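Local coordinates for mitochondrial edited mRNA stability factor 1 (Trypanosoma brucei, PDB 6NL1), which probably processes the 5' ends of mitochondrial mRNAs and acts in the stability of edited transcripts, as an RNA-binding protein of the Nudix family, at residues A[81-86]-A[100-105]; A[89-93]-A[174-178]; A[228-232]-A[284-288]. Residue numbers count along the deposited sequence, not the author numbering.

Interactions 1 and 2 share a four-stranded antiparallel sheet; interaction 3 joins two loops of the Nudix domain. Strand 84-86 forms one edge of that sheet, with 100-107 and then 171-178 as its neighbours, so the two contacts have centres about 10 Å apart; Trp104 N lies 2.7 Å from Val174 O and Val101 CG1 packs 3.6 Å from Phe177 CE1. Along the chain their segments alternate: 81-86, 89-93, 100-105, 174-178. Interaction 3 opens later, and its centre is about 24 Å from that of interaction 1 and about 22 Å from that of interaction 2. Local sheet assembly is thus separate from the loop pairing beside the GDP site.

Interaction 1. Residues A[81-86]-A[100-105]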
loop_
_atom_site.group_PDB
_atom_site.type_symbol
_atom_site.label_atom_id
_atom_site.label_comp_id
_atom_site.label_asym_id
_atom_site.label_seq_id
_atom_site.Cartn_x
_atom_site.Cartn_y
_atom_site.Cartn_z
ATOM N N ILE A 81 7.556 -12.476 19.941
ATOM C CA ILE A 81 8.499 -12.694 18.862
ATOM C C ILE A 81 9.795 -13.211 19.446
ATOM O O ILE A 81 10.386 -12.581 20.322
ATOM C CB ILE A 81 8.754 -11.389 18.068
ATOM C CG1 ILE A 81 7.542 -11.069 17.198
ATOM C CG2 ILE A 81 10.026 -11.502 17.211
ATOM C CD1 ILE A 81 7.494 -9.637 16.713
ATOM N N GLN A 82 10.229 -14.368 18.968
ATOM C CA GLN A 82 11.468 -14.969 19.438
ATOM C C GLN A 82 12.607 -14.663 18.466
ATOM O O GLN A 82 12.592 -15.112 17.324
ATOM C CB GLN A 82 11.293 -16.481 19.590
ATOM C CG GLN A 82 12.525 -17.206 20.107
ATOM C CD GLN A 82 12.425 -18.715 19.941
ATOM O OE1 GLN A 82 11.814 -19.209 18.992
ATOM N NE2 GLN A 82 13.026 -19.453 20.869
ATOM N N LEU A 83 13.594 -13.900 18.913
ATOM C CA LEU A 83 14.722 -13.584 18.053
ATOM C C LEU A 83 15.887 -14.512 18.346
ATOM O O LEU A 83 16.113 -14.895 19.493
ATOM C CB LEU A 83 15.155 -12.127 18.224
ATOM C CG LEU A 83 14.147 -11.070 17.775
ATOM C CD1 LEU A 83 14.765 -9.677 17.889
ATOM C CD2 LEU A 83 13.686 -11.343 16.350
ATOM N N GLU A 84 16.618 -14.874 17.299
ATOM C CA GLU A 84 17.804 -15.704 17.446
ATOM C C GLU A 84 19.014 -14.920 16.964
ATOM O O GLU A 84 19.049 -14.458 15.817
ATOM C CB GLU A 84 17.643 -16.998 16.647
ATOM C CG GLU A 84 16.419 -17.811 17.080
ATOM C CD GLU A 84 15.938 -18.794 16.022
ATOM O OE1 GLU A 84 14.986 -18.455 15.282
ATOM O OE2 GLU A 84 16.501 -19.909 15.943
ATOM N N LYS A 85 19.996 -14.752 17.847
ATOM C CA LYS A 85 21.196 -14.015 17.487
ATOM C C LYS A 85 22.043 -14.839 16.531
ATOM O O LYS A 85 22.193 -16.044 16.704
ATOM C CB LYS A 85 22.024 -13.637 18.723
ATOM C CG LYS A 85 23.092 -12.597 18.408
ATOM C CD LYS A 85 24.038 -12.339 19.569
ATOM C CE LYS A 85 25.024 -11.230 19.202
ATOM N NZ LYS A 85 26.316 -11.301 19.949
ATOM N N LEU A 86 22.581 -14.180 15.512
ATOM C CA LEU A 86 23.479 -14.830 14.576
ATOM C C LEU A 86 24.886 -14.258 14.742
ATOM O O LEU A 86 25.056 -13.088 15.088
ATOM C CB LEU A 86 22.987 -14.640 13.136
ATOM C CG LEU A 86 21.572 -15.137 12.840
ATOM C CD1 LEU A 86 21.196 -14.856 11.407
ATOM C CD2 LEU A 86 21.443 -16.629 13.132
ATOM N N PHE A 100 25.074 -5.887 14.705
ATOM C CA PHE A 100 24.502 -7.135 15.215
ATOM C C PHE A 100 23.415 -7.671 14.291
ATOM O O PHE A 100 22.683 -6.899 13.668
ATOM C CB PHE A 100 23.941 -6.945 16.630
ATOM C CG PHE A 100 24.982 -6.579 17.640
ATOM C CD1 PHE A 100 25.755 -7.556 18.242
ATOM C CD2 PHE A 100 25.215 -5.252 17.959
ATOM C CE1 PHE A 100 26.733 -7.217 19.163
ATOM C CE2 PHE A 100 26.189 -4.905 18.875
ATOM C CZ PHE A 100 26.949 -5.888 19.481
ATOM N N VAL A 101 23.311 -8.993 14.214
ATOM C CA VAL A 101 22.328 -9.629 13.354
ATOM C C VAL A 101 21.451 -10.593 14.132
ATOM O O VAL A 101 21.947 -11.470 14.822
ATOM C CB VAL A 101 22.999 -10.424 12.217
ATOM C CG1 VAL A 101 21.963 -10.761 11.146
ATOM C CG2 VAL A 101 24.159 -9.628 11.631
ATOM N N TYR A 102 20.142 -10.429 14.009
ATOM C CA TYR A 102 19.206 -11.366 14.599
ATOM C C TYR A 102 18.238 -11.894 13.553
ATOM O O TYR A 102 17.967 -11.246 12.542
ATOM C CB TYR A 102 18.412 -10.710 15.725
ATOM C CG TYR A 102 19.200 -10.448 16.988
ATOM C CD1 TYR A 102 20.130 -9.414 17.052
ATOM C CD2 TYR A 102 18.990 -11.214 18.127
ATOM C CE1 TYR A 102 20.836 -9.160 18.210
ATOM C CE2 TYR A 102 19.686 -10.970 19.288
ATOM C CZ TYR A 102 20.610 -9.944 19.326
ATOM O OH TYR A 102 21.306 -9.706 20.484
ATOM N N LYS A 103 17.691 -13.066 13.830
ATOM C CA LYS A 103 16.787 -13.740 12.917
ATOM C C LYS A 103 15.446 -14.001 13.591
ATOM O O LYS A 103 15.382 -14.332 14.779
ATOM C CB LYS A 103 17.416 -15.067 12.497
ATOM C CG LYS A 103 16.614 -15.875 11.541
ATOM C CD LYS A 103 17.332 -17.178 11.227
ATOM C CE LYS A 103 17.331 -18.100 12.426
ATOM N NZ LYS A 103 17.572 -19.512 12.029
ATOM N N TRP A 104 14.375 -13.850 12.825
ATOM C CA TRP A 104 13.042 -14.180 13.296
ATOM C C TRP A 104 12.426 -15.127 12.275
ATOM O O TRP A 104 12.192 -14.731 11.132
ATOM C CB TRP A 104 12.200 -12.915 13.402
ATOM C CG TRP A 104 10.772 -13.153 13.794
ATOM C CD1 TRP A 104 10.289 -14.162 14.581
ATOM C CD2 TRP A 104 9.637 -12.363 13.415
ATOM N NE1 TRP A 104 8.931 -14.045 14.720
ATOM C CE2 TRP A 104 8.502 -12.948 14.015
ATOM C CE3 TRP A 104 9.473 -11.216 12.628
ATOM C CZ2 TRP A 104 7.211 -12.425 13.855
ATOM C CZ3 TRP A 104 8.191 -10.696 12.468
ATOM C CH2 TRP A 104 7.078 -11.301 13.082
ATOM N N GLN A 105 12.185 -16.375 12.687
ATOM C CA GLN A 105 11.613 -17.410 11.817
ATOM C C GLN A 105 10.102 -17.447 11.996
ATOM O O GLN A 105 9.611 -17.820 13.054
ATOM C CB GLN A 105 12.221 -18.784 12.133
ATOM C CG GLN A 105 11.760 -19.903 11.183
ATOM C CD GLN A 105 11.936 -19.531 9.706
ATOM O OE1 GLN A 105 11.021 -19.689 8.887
ATOM N NE2 GLN A 105 13.113 -19.035 9.366
HETATM O O HOH W 1 12.672 -17.012 15.531
HETATM O O HOH W 2 8.687 -16.177 17.091
HETATM O O HOH W 3 25.438 -10.617 15.727
#
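Next to Phe100, whose CD1 is 3.9 Å from Lys85 CE, strand 100-105 takes up strand 84-86 as an antiparallel neighbour, the two short axes lying 4.5 Å apart at 139°. Val101 O accepts a hydrogen bond from Leu86 N (2.9 Å), and water 3 joins Val101 N (3.1 Å) to Leu86 O (2.6 Å). Tyr102 and Lys85 form a non-hydrogen-bonded pair: Lys85 CG sits over the ring face, 4.0 Å from its centroid in a CH-pi contact, while the Tyr102 hydroxyl bonds Glu180 of helix 180-193. Lys103 and Glu84 make a hydrogen-bonded pair, with Glu84 N to Lys103 O at 2.9 Å and Lys103 N to Glu84 O at 2.8 Å; their charged ends, Glu84 OE2 and Lys103 NZ, stay 4.1 Å apart, beyond a salt bridge. Trp104 receives Ile81 CG2 3.6 Å above the centroid of its five-membered ring, and Leu83 CD2 touches Trp104 CB at 3.7 Å. At Gln105, direct pairing gives way to water 1, which links Gln105 N (3.0 Å) to Gln82 O (2.6 Å) and Glu84 OE1 (2.7 Å). This is the ladder of a short edge strand in an antiparallel sheet, with helix 180-193 packed against the face bearing Tyr102 and Trp104.

Interaction 2. Residues A[89-93]-A[174-178]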
loop_
_atom_site.group_PDB
_atom_site.type_symbol
_atom_site.label_atom_id
_atom_site.label_comp_id
_atom_site.label_asym_id
_atom_site.label_seq_id
_atom_site.Cartn_x
_atom_site.Cartn_y
_atom_site.Cartn_z
ATOM N N PRO A 89 26.092 -12.361 9.237
ATOM C CA PRO A 89 25.035 -12.559 8.245
ATOM C C PRO A 89 25.432 -13.682 7.287
ATOM O O PRO A 89 26.618 -13.978 7.135
ATOM C CB PRO A 89 25.000 -11.225 7.478
ATOM C CG PRO A 89 26.006 -10.314 8.151
ATOM C CD PRO A 89 26.917 -11.176 8.956
ATOM N N PRO A 90 24.448 -14.315 6.647
ATOM C CA PRO A 90 24.809 -15.208 5.540
ATOM C C PRO A 90 25.406 -14.387 4.388
ATOM O O PRO A 90 25.211 -13.170 4.335
ATOM C CB PRO A 90 23.463 -15.825 5.143
ATOM C CG PRO A 90 22.448 -14.829 5.580
ATOM C CD PRO A 90 22.995 -14.225 6.847
ATOM N N ALA A 91 26.118 -15.040 3.480
ATOM C CA ALA A 91 26.823 -14.332 2.409
ATOM C C ALA A 91 25.900 -13.490 1.533
ATOM O O ALA A 91 26.292 -12.437 1.036
ATOM C CB ALA A 91 27.614 -15.316 1.549
ATOM N N ARG A 92 24.675 -13.953 1.345
ATOM C CA ARG A 92 23.709 -13.220 0.531
ATOM C C ARG A 92 23.342 -11.845 1.094
ATOM O O ARG A 92 22.785 -11.020 0.378
ATOM C CB ARG A 92 22.442 -14.041 0.329
ATOM C CG ARG A 92 21.738 -14.475 1.619
ATOM C CD ARG A 92 20.584 -15.389 1.244
ATOM N NE ARG A 92 19.818 -15.892 2.376
ATOM C CZ ARG A 92 20.146 -16.973 3.075
ATOM N NH1 ARG A 92 21.258 -17.644 2.786
ATOM N NH2 ARG A 92 19.372 -17.377 4.073
ATOM N N PHE A 93 23.636 -11.610 2.372
ATOM C CA PHE A 93 23.434 -10.289 2.974
ATOM C C PHE A 93 24.757 -9.626 3.328
ATOM O O PHE A 93 24.838 -8.891 4.308
ATOM C CB PHE A 93 22.522 -10.358 4.211
ATOM C CG PHE A 93 21.147 -10.847 3.904
ATOM C CD1 PHE A 93 20.643 -11.978 4.523
ATOM C CD2 PHE A 93 20.367 -10.203 2.952
ATOM C CE1 PHE A 93 19.366 -12.447 4.223
ATOM C CE2 PHE A 93 19.101 -10.673 2.634
ATOM C CZ PHE A 93 18.598 -11.795 3.274
ATOM N N VAL A 174 12.965 -13.479 8.770
ATOM C CA VAL A 174 13.205 -12.046 8.879
ATOM C C VAL A 174 14.551 -11.801 9.542
ATOM O O VAL A 174 14.840 -12.373 10.588
ATOM C CB VAL A 174 12.100 -11.365 9.711
ATOM C CG1 VAL A 174 12.385 -9.876 9.885
ATOM C CG2 VAL A 174 10.732 -11.603 9.081
ATOM N N TYR A 175 15.380 -10.962 8.930
ATOM C CA TYR A 175 16.659 -10.595 9.529
ATOM C C TYR A 175 16.644 -9.148 10.006
ATOM O O TYR A 175 16.103 -8.272 9.332
ATOM C CB TYR A 175 17.804 -10.775 8.540
ATOM C CG TYR A 175 18.011 -12.188 8.065
ATOM C CD1 TYR A 175 18.983 -13.001 8.638
ATOM C CD2 TYR A 175 17.240 -12.709 7.036
ATOM C CE1 TYR A 175 19.172 -14.287 8.197
ATOM C CE2 TYR A 175 17.424 -13.986 6.591
ATOM C CZ TYR A 175 18.380 -14.774 7.168
ATOM O OH TYR A 175 18.547 -16.055 6.706
ATOM N N LEU A 176 17.248 -8.907 11.166
ATOM C CA LEU A 176 17.374 -7.561 11.704
ATOM C C LEU A 176 18.852 -7.226 11.853
ATOM O O LEU A 176 19.619 -8.006 12.424
ATOM C CB LEU A 176 16.684 -7.441 13.067
ATOM C CG LEU A 176 15.248 -7.955 13.289
ATOM C CD1 LEU A 176 14.808 -7.611 14.701
ATOM C CD2 LEU A 176 14.273 -7.382 12.301
ATOM N N PHE A 177 19.241 -6.066 11.324
ATOM C CA PHE A 177 20.609 -5.559 11.436
ATOM C C PHE A 177 20.591 -4.218 12.156
ATOM O O PHE A 177 19.931 -3.273 11.715
ATOM C CB PHE A 177 21.220 -5.343 10.048
ATOM C CG PHE A 177 21.168 -6.546 9.164
ATOM C CD1 PHE A 177 22.234 -7.423 9.109
ATOM C CD2 PHE A 177 20.042 -6.803 8.390
ATOM C CE1 PHE A 177 22.188 -8.539 8.288
ATOM C CE2 PHE A 177 19.986 -7.911 7.570
ATOM C CZ PHE A 177 21.061 -8.784 7.517
ATOM N N GLY A 178 21.314 -4.126 13.261
ATOM C CA GLY A 178 21.413 -2.867 13.968
ATOM C C GLY A 178 22.222 -3.003 15.231
ATOM O O GLY A 178 22.909 -4.006 15.415
#
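Pro89 opens the contact by placing its CB 4.0 Å from Phe177 CE1, near the plane of that ring and at its edge; Val101 of strand 100-107 also touches both residues. Pro90 follows with its CA-to-CB bond directed toward strand 174-178, and its CD comes within 4.1 Å of Tyr175 CE1. Its carbonyl has a different task: Pro90 O accepts a hydrogen bond of 3.0 Å from Phe93 N, closing a tight turn around the 3-10 segment 91-92. The backbones remain well separated, since even the nearest CA atoms, those of Pro89 and Tyr175, are 8.7 Å apart, and side chains make the contact. Topologically, this is a connecting loop, on the way from strand 84-86 to strand 100-107, folded over one face of a four-stranded antiparallel sheet. Tyr175 and Phe177 reach it from the same face because they are two positions apart on a beta strand. Arg92 starts sideways, but its extended side chain brings NH2 to 3.1 Å from Tyr175 OH. The stronger partner of both groups is Glu136 on the adjacent strand 132-137, which forms a salt bridge with Arg92 and a hydrogen bond with Tyr175. Phe93 contributes the aromatic part of the cover: CE1 lies over the Tyr175 ring and 3.4 Å from Tyr175 CE2, with the ring centroids 4.9 Å apart and the planes inclined obliquely at 57°, while Phe93 CB meets Phe177 CZ at 3.9 Å.

Interaction 3. Residues A[228-232]-A[284-288]; sequences RPPDI and YYWRV
Build two type I beta turns, Pro229 to Ile232 and Tyr284 to Arg287, facing each other with Asp231 CA and Tyr284 CA 7.3 Å apart. Each turn is closed by its own backbone bond: Ile232 N to Pro229 O at 3.1 Å and Arg287 N to Tyr284 O at 3.2 Å. Asp231, with chi1 at 60° (p), points toward the second turn and supplies both carboxylate oxygens. Asp231 OD1 accepts from Trp286 NE1 at 2.7 Å, near the indole plane; Trp286 needs chi1 p (52°) and chi2 85°. Asp231 OD2 takes Arg287 NE at 2.8 Å in a salt bridge, plus a weak bond from Arg287 NH2 to Asp231 OD2 at 3.3 Å; Arg287 takes chi1 m, chi2 t and an off-well chi3 of 128°. This joins two loops of the Nudix domain, between strands 216-223 and 235-238 and between strands 272-277 and 290-296. The second segment ends at Val288, of the GDP site seen in this protein but empty here. Arg287 NH1 donates to Gln279 O, the backbone of another GDP-site residue. Arg228, just before the first turn, donates from NH1 to Ile232 O at 3.2 Å and from NE to Arg225 O. Tyr284 has chi1 m (-62°) and chi2 -23°. Set Asp231 CB 3.9 Å above the Tyr284 ring centroid (CH-pi), Pro229 CB 3.5 Å from Trp286 CE2 and Pro230 CD 3.6 Å from Trp286 CZ2.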
loop_
_atom_site.group_PDB
_atom_site.type_symbol
_atom_site.label_atom_id
_atom_site.label_comp_id
_atom_site.label_asym_id
_atom_site.label_seq_id
_atom_site.Cartn_x
_atom_site.Cartn_y
_atom_site.Cartn_z
ATOM N N ARG A 228 9.959 -2.642 -7.373
ATOM C CA ARG A 228 8.637 -2.826 -6.798
ATOM C C ARG A 228 8.289 -4.310 -6.937
ATOM O O ARG A 228 8.810 -4.986 -7.829
ATOM C CB ARG A 228 7.614 -1.923 -7.527
ATOM C CG ARG A 228 7.256 -2.413 -8.932
ATOM C CD ARG A 228 6.322 -1.460 -9.713
ATOM N NE ARG A 228 7.091 -0.781 -10.743
ATOM C CZ ARG A 228 7.049 -1.079 -12.032
ATOM N NH1 ARG A 228 6.238 -2.024 -12.474
ATOM N NH2 ARG A 228 7.803 -0.402 -12.878
ATOM N N PRO A 229 7.432 -4.829 -6.043
ATOM C CA PRO A 229 6.961 -6.209 -6.195
ATOM C C PRO A 229 6.242 -6.407 -7.531
ATOM O O PRO A 229 5.675 -5.468 -8.084
ATOM C CB PRO A 229 5.993 -6.388 -5.012
ATOM C CG PRO A 229 5.656 -5.020 -4.568
ATOM C CD PRO A 229 6.860 -4.175 -4.856
ATOM N N PRO A 230 6.278 -7.632 -8.056
ATOM C CA PRO A 230 5.729 -7.930 -9.384
ATOM C C PRO A 230 4.219 -7.718 -9.530
ATOM O O PRO A 230 3.752 -7.666 -10.662
ATOM C CB PRO A 230 6.074 -9.413 -9.572
ATOM C CG PRO A 230 6.220 -9.941 -8.192
ATOM C CD PRO A 230 6.880 -8.822 -7.440
ATOM N N ASP A 231 3.472 -7.596 -8.433
ATOM C CA ASP A 231 2.024 -7.391 -8.534
ATOM C C ASP A 231 1.638 -5.915 -8.712
ATOM O O ASP A 231 0.465 -5.579 -8.854
ATOM C CB ASP A 231 1.298 -7.993 -7.323
ATOM C CG ASP A 231 1.750 -7.386 -5.998
ATOM O OD1 ASP A 231 2.971 -7.247 -5.769
ATOM O OD2 ASP A 231 0.877 -7.058 -5.175
ATOM N N ILE A 232 2.628 -5.033 -8.696
ATOM C CA ILE A 232 2.352 -3.607 -8.821
ATOM C C ILE A 232 2.738 -3.105 -10.217
ATOM O O ILE A 232 3.866 -3.273 -10.651
ATOM C CB ILE A 232 3.080 -2.806 -7.719
ATOM C CG1 ILE A 232 2.541 -3.208 -6.341
ATOM C CG2 ILE A 232 2.921 -1.289 -7.928
ATOM C CD1 ILE A 232 3.298 -2.554 -5.196
ATOM N N TYR A 284 2.518 -13.990 -3.749
ATOM C CA TYR A 284 2.499 -12.565 -3.429
ATOM C C TYR A 284 2.215 -12.392 -1.948
ATOM O O TYR A 284 1.265 -11.702 -1.572
ATOM C CB TYR A 284 1.405 -11.861 -4.221
ATOM C CG TYR A 284 1.538 -11.902 -5.729
ATOM C CD1 TYR A 284 2.767 -12.108 -6.351
ATOM C CD2 TYR A 284 0.417 -11.702 -6.536
ATOM C CE1 TYR A 284 2.870 -12.120 -7.745
ATOM C CE2 TYR A 284 0.509 -11.707 -7.910
ATOM C CZ TYR A 284 1.731 -11.913 -8.515
ATOM O OH TYR A 284 1.789 -11.923 -9.900
ATOM N N TYR A 285 3.048 -13.025 -1.124
ATOM C CA TYR A 285 2.812 -13.173 0.312
ATOM C C TYR A 285 2.940 -11.857 1.071
ATOM O O TYR A 285 2.575 -11.786 2.247
ATOM C CB TYR A 285 3.802 -14.187 0.901
ATOM C CG TYR A 285 5.230 -13.829 0.553
ATOM C CD1 TYR A 285 5.925 -12.864 1.274
ATOM C CD2 TYR A 285 5.867 -14.425 -0.528
ATOM C CE1 TYR A 285 7.241 -12.511 0.929
ATOM C CE2 TYR A 285 7.159 -14.090 -0.869
ATOM C CZ TYR A 285 7.845 -13.132 -0.148
ATOM O OH TYR A 285 9.139 -12.811 -0.522
ATOM N N TRP A 286 3.470 -10.830 0.407
ATOM C CA TRP A 286 3.604 -9.494 1.007
ATOM C C TRP A 286 2.298 -8.682 1.000
ATOM O O TRP A 286 2.186 -7.675 1.701
ATOM C CB TRP A 286 4.676 -8.688 0.253
ATOM C CG TRP A 286 4.449 -8.675 -1.218
ATOM C CD1 TRP A 286 3.641 -7.818 -1.921
ATOM C CD2 TRP A 286 5.025 -9.567 -2.182
ATOM N NE1 TRP A 286 3.680 -8.125 -3.262
ATOM C CE2 TRP A 286 4.523 -9.194 -3.447
ATOM C CE3 TRP A 286 5.924 -10.639 -2.095
ATOM C CZ2 TRP A 286 4.886 -9.863 -4.615
ATOM C CZ3 TRP A 286 6.283 -11.298 -3.251
ATOM C CH2 TRP A 286 5.764 -10.912 -4.496
ATOM N N ARG A 287 1.327 -9.088 0.185
ATOM C CA ARG A 287 0.128 -8.268 -0.022
ATOM C C ARG A 287 -0.627 -8.086 1.268
ATOM O O ARG A 287 -0.714 -9.011 2.070
ATOM C CB ARG A 287 -0.804 -8.913 -1.034
ATOM C CG ARG A 287 -0.247 -8.971 -2.435
ATOM C CD ARG A 287 -1.341 -9.478 -3.406
ATOM N NE ARG A 287 -1.399 -8.504 -4.466
ATOM C CZ ARG A 287 -2.487 -7.892 -4.891
ATOM N NH1 ARG A 287 -3.683 -8.189 -4.396
ATOM N NH2 ARG A 287 -2.353 -6.994 -5.849
ATOM N N VAL A 288 -1.191 -6.900 1.466
ATOM C CA VAL A 288 -1.906 -6.634 2.711
ATOM C C VAL A 288 -3.371 -6.317 2.439
ATOM O O VAL A 288 -3.741 -5.954 1.320
ATOM C CB VAL A 288 -1.280 -5.452 3.482
ATOM C CG1 VAL A 288 0.151 -5.782 3.892
ATOM C CG2 VAL A 288 -1.333 -4.178 2.632
#